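NAD-dependent epimerase/dehydratase (Veillonella parvula DSM 2008, PDB 3R6D) probably binds NAD(P)H through a Rossmann-type domain and belongs to the NAD-dependent epimerase/dehydratase group of enzymes. Local coordinates at residues E120-D125 with L154-N159; G59-P64 with G85-S90. All blocks are in the same frame, centred on the assembly; numbering follows the deposited sequence.

Contact 1: residues E120-D125 with L154-N159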
loop_
_atom_site.group_PDB
_atom_site.type_symbol
_atom_site.label_atom_id
_atom_site.label_comp_id
_atom_site.label_asym_id
_atom_site.label_seq_id
_atom_site.Cartn_x
_atom_site.Cartn_y
_atom_site.Cartn_z
ATOM N N GLU A 120 15.864 -14.023 -3.799
ATOM C CA GLU A 120 16.318 -13.087 -2.775
ATOM C C GLU A 120 17.559 -12.353 -3.269
ATOM O O GLU A 120 17.649 -11.119 -3.174
ATOM C CB GLU A 120 16.612 -13.812 -1.474
ATOM C CG GLU A 120 16.988 -12.837 -0.374
ATOM C CD GLU A 120 17.428 -13.544 0.865
ATOM O OE1 GLU A 120 16.561 -13.887 1.688
ATOM O OE2 GLU A 120 18.654 -13.743 1.030
ATOM N N LYS A 121 18.561 -13.109 -3.745
ATOM C CA LYS A 121 19.812 -12.474 -4.190
ATOM C C LYS A 121 19.546 -11.513 -5.339
ATOM O O LYS A 121 20.062 -10.379 -5.350
ATOM C CB LYS A 121 20.828 -13.533 -4.608
ATOM C CG LYS A 121 22.138 -12.927 -5.087
ATOM C CD LYS A 121 23.175 -14.039 -5.340
ATOM C CE LYS A 121 24.443 -13.513 -5.988
ATOM N NZ LYS A 121 24.174 -12.955 -7.358
ATOM N N TRP A 122 18.702 -11.911 -6.295
ATOM C CA TRP A 122 18.376 -11.019 -7.407
ATOM C C TRP A 122 17.736 -9.739 -6.874
ATOM O O TRP A 122 18.055 -8.629 -7.318
ATOM C CB TRP A 122 17.454 -11.710 -8.410
ATOM C CG TRP A 122 17.328 -10.901 -9.679
ATOM C CD1 TRP A 122 18.124 -11.007 -10.811
ATOM C CD2 TRP A 122 16.380 -9.868 -9.948
ATOM N NE1 TRP A 122 17.712 -10.114 -11.748
ATOM C CE2 TRP A 122 16.659 -9.383 -11.257
ATOM C CE3 TRP A 122 15.336 -9.285 -9.214
ATOM C CZ2 TRP A 122 15.930 -8.330 -11.849
ATOM C CZ3 TRP A 122 14.590 -8.235 -9.815
ATOM C CH2 TRP A 122 14.899 -7.777 -11.120
ATOM N N THR A 123 16.818 -9.882 -5.916
ATOM C CA THR A 123 16.128 -8.739 -5.355
ATOM C C THR A 123 17.117 -7.717 -4.784
ATOM O O THR A 123 17.073 -6.531 -5.123
ATOM C CB THR A 123 15.107 -9.205 -4.297
ATOM O OG1 THR A 123 14.083 -9.920 -4.973
ATOM C CG2 THR A 123 14.493 -8.041 -3.521
ATOM N N PHE A 124 18.043 -8.190 -3.939
ATOM C CA PHE A 124 18.992 -7.264 -3.318
ATOM C C PHE A 124 20.073 -6.755 -4.272
ATOM O O PHE A 124 20.574 -5.650 -4.094
ATOM C CB PHE A 124 19.533 -7.854 -2.012
ATOM C CG PHE A 124 18.448 -8.030 -0.994
ATOM C CD1 PHE A 124 17.696 -6.922 -0.575
ATOM C CD2 PHE A 124 18.147 -9.259 -0.474
ATOM C CE1 PHE A 124 16.664 -7.041 0.339
ATOM C CE2 PHE A 124 17.091 -9.406 0.441
ATOM C CZ PHE A 124 16.353 -8.300 0.858
ATOM N N ASP A 125 20.368 -7.521 -5.315
ATOM C CA ASP A 125 21.259 -7.067 -6.376
ATOM C C ASP A 125 20.645 -5.905 -7.149
ATOM O O ASP A 125 21.350 -5.167 -7.827
ATOM C CB ASP A 125 21.543 -8.199 -7.366
ATOM C CG ASP A 125 22.509 -9.263 -6.835
ATOM O OD1 ASP A 125 23.096 -9.124 -5.728
ATOM O OD2 ASP A 125 22.683 -10.277 -7.557
ATOM N N LEU A 154 4.837 -6.690 -1.221
ATOM C CA LEU A 154 4.702 -6.907 -2.666
ATOM C C LEU A 154 5.977 -7.432 -3.243
ATOM O O LEU A 154 7.060 -6.924 -2.937
ATOM C CB LEU A 154 4.316 -5.614 -3.381
ATOM C CG LEU A 154 3.083 -4.879 -2.815
ATOM C CD1 LEU A 154 2.703 -3.734 -3.732
ATOM C CD2 LEU A 154 1.888 -5.839 -2.642
ATOM N N THR A 155 5.846 -8.435 -4.127
ATOM C CA THR A 155 6.951 -8.871 -4.966
ATOM C C THR A 155 7.088 -7.889 -6.164
ATOM O O THR A 155 6.510 -6.807 -6.118
ATOM C CB THR A 155 6.800 -10.337 -5.306
ATOM O OG1 THR A 155 7.985 -10.771 -5.999
ATOM C CG2 THR A 155 5.542 -10.636 -6.137
ATOM N N TRP A 156 7.898 -8.239 -7.163
ATOM C CA TRP A 156 8.279 -7.260 -8.192
ATOM C C TRP A 156 7.102 -6.886 -9.085
ATOM O O TRP A 156 6.414 -7.766 -9.592
ATOM C CB TRP A 156 9.426 -7.859 -9.023
ATOM C CG TRP A 156 10.734 -7.812 -8.246
ATOM C CD1 TRP A 156 11.247 -8.774 -7.406
ATOM C CD2 TRP A 156 11.612 -6.699 -8.167
ATOM N NE1 TRP A 156 12.414 -8.328 -6.832
ATOM C CE2 TRP A 156 12.655 -7.047 -7.277
ATOM C CE3 TRP A 156 11.622 -5.431 -8.774
ATOM C CZ2 TRP A 156 13.718 -6.168 -6.997
ATOM C CZ3 TRP A 156 12.682 -4.562 -8.505
ATOM C CH2 TRP A 156 13.728 -4.937 -7.630
ATOM N N LEU A 157 6.893 -5.590 -9.275
ATOM C CA LEU A 157 5.668 -5.097 -9.911
ATOM C C LEU A 157 5.796 -4.892 -11.415
ATOM O O LEU A 157 6.855 -4.568 -11.933
ATOM C CB LEU A 157 5.257 -3.766 -9.306
ATOM C CG LEU A 157 4.884 -3.826 -7.832
ATOM C CD1 LEU A 157 4.757 -2.409 -7.233
ATOM C CD2 LEU A 157 3.549 -4.587 -7.650
ATOM N N TYR A 158 4.681 -5.053 -12.118
ATOM C CA TYR A 158 4.592 -4.692 -13.515
ATOM C C TYR A 158 3.117 -4.354 -13.790
ATOM O O TYR A 158 2.256 -4.557 -12.927
ATOM C CB TYR A 158 5.150 -5.820 -14.401
ATOM C CG TYR A 158 4.312 -7.085 -14.467
ATOM C CD1 TYR A 158 3.582 -7.387 -15.614
ATOM C CD2 TYR A 158 4.236 -7.972 -13.386
ATOM C CE1 TYR A 158 2.821 -8.537 -15.702
ATOM C CE2 TYR A 158 3.468 -9.136 -13.459
ATOM C CZ TYR A 158 2.776 -9.427 -14.635
ATOM O OH TYR A 158 2.030 -10.593 -14.731
ATOM N N ASN A 159 2.854 -3.836 -14.987
ATOM C CA ASN A 159 1.506 -3.463 -15.385
ATOM C C ASN A 159 0.976 -4.367 -16.454
ATOM O O ASN A 159 1.617 -4.540 -17.494
ATOM C CB ASN A 159 1.473 -2.020 -15.900
ATOM C CG ASN A 159 1.859 -1.027 -14.833
ATOM O OD1 ASN A 159 1.560 -1.225 -13.655
ATOM N ND2 ASN A 159 2.512 0.049 -15.226
#
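Thr123 of helix 117-125 and Trp156 of strand 148-158 mark the nearest passage of the two backbones, their CA atoms 8.5 Å apart, so the gap is bridged mainly by side chains. Trp156 spans it: its CB points at the helix, and two consecutive helix residues receive the indole, one at its edge and one over a face. At the edge, Trp156 NE1 donates to Thr123 OG1 over 3.0 Å. The bond is almost perfectly straight, at 178°, and the acceptor lies essentially in the indole plane. Over the face, Trp122 CZ3 stands 3.4 Å from Trp156 CE2 and projects onto the middle of the ring system. The six-membered rings, with centroids 5.0 Å apart and planes at 77°, form a T-shaped pair in which Trp122 supplies the edge. Trp122 gets there because its CG is anti to the backbone N (chi1 -169°), which carries the far corner of the benzo ring across to Trp156.

In the Rossmann-type sheet, strand 148-158 runs parallel to strand 102-108, and Thr123 also touches Met108 at the end of that neighbour. Pro218, from the C-terminal tail, packs on Trp122.

Thr123 OG1 also bonds to the carbonyl O of Leu119, one helical turn back, where the hydroxyl must be the donor. Its proton being spent within the helix, the oxygen meets the indole as acceptor, and the in-plane bond and the edge resting on the face together restrict how Trp156 can rotate.

Contact 2: residues G59-P64 with G85-S90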
loop_
_atom_site.group_PDB
_atom_site.type_symbol
_atom_site.label_atom_id
_atom_site.label_comp_id
_atom_site.label_asym_id
_atom_site.label_seq_id
_atom_site.Cartn_x
_atom_site.Cartn_y
_atom_site.Cartn_z
ATOM N N GLY A 59 0.402 19.002 0.817
ATOM C CA GLY A 59 1.385 18.896 1.864
ATOM C C GLY A 59 2.316 17.719 1.689
ATOM O O GLY A 59 2.219 16.936 0.734
ATOM N N SER A 60 3.269 17.653 2.609
ATOM C CA SER A 60 4.235 16.563 2.677
ATOM C C SER A 60 4.119 15.906 4.028
ATOM O O SER A 60 3.398 16.368 4.935
ATOM C CB SER A 60 5.649 17.131 2.520
ATOM O OG SER A 60 6.062 17.688 3.781
ATOM N N PHE A 61 4.866 14.819 4.217
ATOM C CA PHE A 61 4.865 14.174 5.517
ATOM C C PHE A 61 5.559 14.985 6.611
ATOM O O PHE A 61 5.459 14.624 7.781
ATOM C CB PHE A 61 5.438 12.737 5.446
ATOM C CG PHE A 61 4.682 11.821 4.516
ATOM C CD1 PHE A 61 3.290 11.795 4.508
ATOM C CD2 PHE A 61 5.377 10.980 3.646
ATOM C CE1 PHE A 61 2.602 10.956 3.650
ATOM C CE2 PHE A 61 4.699 10.145 2.765
ATOM C CZ PHE A 61 3.300 10.124 2.783
ATOM N N GLN A 62 6.214 16.084 6.229
ATOM C CA GLN A 62 6.875 16.991 7.196
ATOM C C GLN A 62 6.008 18.200 7.529
ATOM O O GLN A 62 6.489 19.143 8.166
ATOM C CB GLN A 62 8.256 17.422 6.686
ATOM C CG GLN A 62 9.280 16.306 6.757
ATOM C CD GLN A 62 9.082 15.279 5.652
ATOM O OE1 GLN A 62 9.064 15.619 4.468
ATOM N NE2 GLN A 62 8.919 14.029 6.034
ATOM N N ASN A 63 4.740 18.180 7.112
ATOM C CA ASN A 63 3.783 19.232 7.467
ATOM C C ASN A 63 2.707 18.633 8.376
ATOM O O ASN A 63 1.636 18.201 7.864
ATOM C CB ASN A 63 3.106 19.826 6.244
ATOM C CG ASN A 63 4.072 20.393 5.214
ATOM O OD1 ASN A 63 3.911 20.103 4.036
ATOM N ND2 ASN A 63 5.028 21.225 5.628
ATOM N N PRO A 64 2.971 18.580 9.709
ATOM C CA PRO A 64 2.072 17.798 10.565
ATOM C C PRO A 64 0.630 18.325 10.605
ATOM O O PRO A 64 -0.332 17.543 10.682
ATOM C CB PRO A 64 2.774 17.840 11.939
ATOM C CG PRO A 64 3.692 19.039 11.893
ATOM C CD PRO A 64 4.134 19.105 10.465
ATOM N N GLY A 85 11.616 5.438 7.751
ATOM C CA GLY A 85 11.182 5.319 9.145
ATOM C C GLY A 85 10.616 6.619 9.703
ATOM O O GLY A 85 9.608 6.625 10.425
ATOM N N SER A 86 11.301 7.729 9.436
ATOM C CA SER A 86 10.828 9.008 9.967
ATOM C C SER A 86 9.499 9.445 9.339
ATOM O O SER A 86 8.656 9.958 10.055
ATOM C CB SER A 86 11.896 10.077 9.849
ATOM O OG SER A 86 12.219 10.224 8.493
ATOM N N ASP A 87 9.329 9.236 8.037
ATOM C CA ASP A 87 8.015 9.524 7.416
ATOM C C ASP A 87 6.935 8.629 7.988
ATOM O O ASP A 87 5.847 9.066 8.293
ATOM C CB ASP A 87 8.017 9.432 5.900
ATOM C CG ASP A 87 8.772 10.570 5.248
ATOM O OD1 ASP A 87 9.108 11.567 5.935
ATOM O OD2 ASP A 87 8.999 10.466 4.030
HETATM N N MSE A 88 7.256 7.356 8.182
HETATM C CA MSE A 88 6.283 6.458 8.773
HETATM C C MSE A 88 5.953 6.887 10.188
HETATM O O MSE A 88 4.803 6.855 10.598
HETATM C CB MSE A 88 6.822 5.027 8.774
HETATM C CG MSE A 88 5.796 3.914 9.005
HETATM SE SE MSE A 88 4.505 3.629 7.535
HETATM C CE MSE A 88 3.419 4.303 8.739
ATOM N N ALA A 89 6.963 7.347 10.934
ATOM C CA ALA A 89 6.704 7.812 12.287
ATOM C C ALA A 89 5.799 9.042 12.281
ATOM O O ALA A 89 4.911 9.174 13.136
ATOM C CB ALA A 89 8.022 8.102 13.036
ATOM N N SER A 90 6.038 9.939 11.333
ATOM C CA SER A 90 5.180 11.131 11.229
ATOM C C SER A 90 3.732 10.760 10.891
ATOM O O SER A 90 2.798 11.373 11.428
ATOM C CB SER A 90 5.724 12.093 10.200
ATOM O OG SER A 90 6.960 12.619 10.644
HETATM O O HOH W 1 8.839 13.000 2.950
HETATM O O HOH W 2 8.962 13.072 8.562
#
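Phe61 and Asp87 cross at about a right angle, with the carboxylate set at the rim of the ring: Asp87 OD2 lies near the ring plane, 3.7 Å from Phe61 CD2, and the two flat groups are inclined at 62°. This puts the oxygen beside the C-H edge rather than over the pi face. Gln62 is turned differently, its amide only 24° from the carboxylate plane. Its chain bends at chi2 (76°), bringing the amide back toward the helix. Gln62 NE2 comes within 2.5 Å of Asp87 OD1, but so short and bent an approach makes that direct bond doubtful.

The loop keeps its shape through a type I turn from Ser60 to Asn63, closed by Asn63 N to Ser60 O; within it Ser60 OG accepts from the Gln62 backbone N at 2.9 Å, which makes an ST turn. The loop follows strand 54-58 of the Rossmann-type sheet, and helix 85-96 comes after strand 76-79.

Two waters join the groups more securely. One donates to both Gln62 OE1 and Asp87 OD2, the latter at 2.8 Å, bridging amide and carboxylate. The other accepts from Gln62 NE2 at 2.7 Å and also bonds Ser90 OG, one turn along the helix, where Ser90 CB rests 3.5 Å from Phe61 O.

From the N terminus, contact 2 comes first: the loop 59-64 after strand 54-58 meets the start of helix 85-96, closing a loop of 20 residues that holds helix 68-71 and strand 76-79. The chain then passes through strand 102-108 before contact 1 opens at helix 117-125, and helix 129-144 lies inside the loop that strand 148-158 closes. The two loops follow in series, neither nested nor crossed. The centres of contact 1 and contact 2 are about 26 Å apart, and the nearest atoms of contact 1 and contact 2 about 13 Å, so they do not touch. Helix 129-144 relates them indirectly: it lies within the span of contact 1 and packs against Met88 on the helix of contact 2.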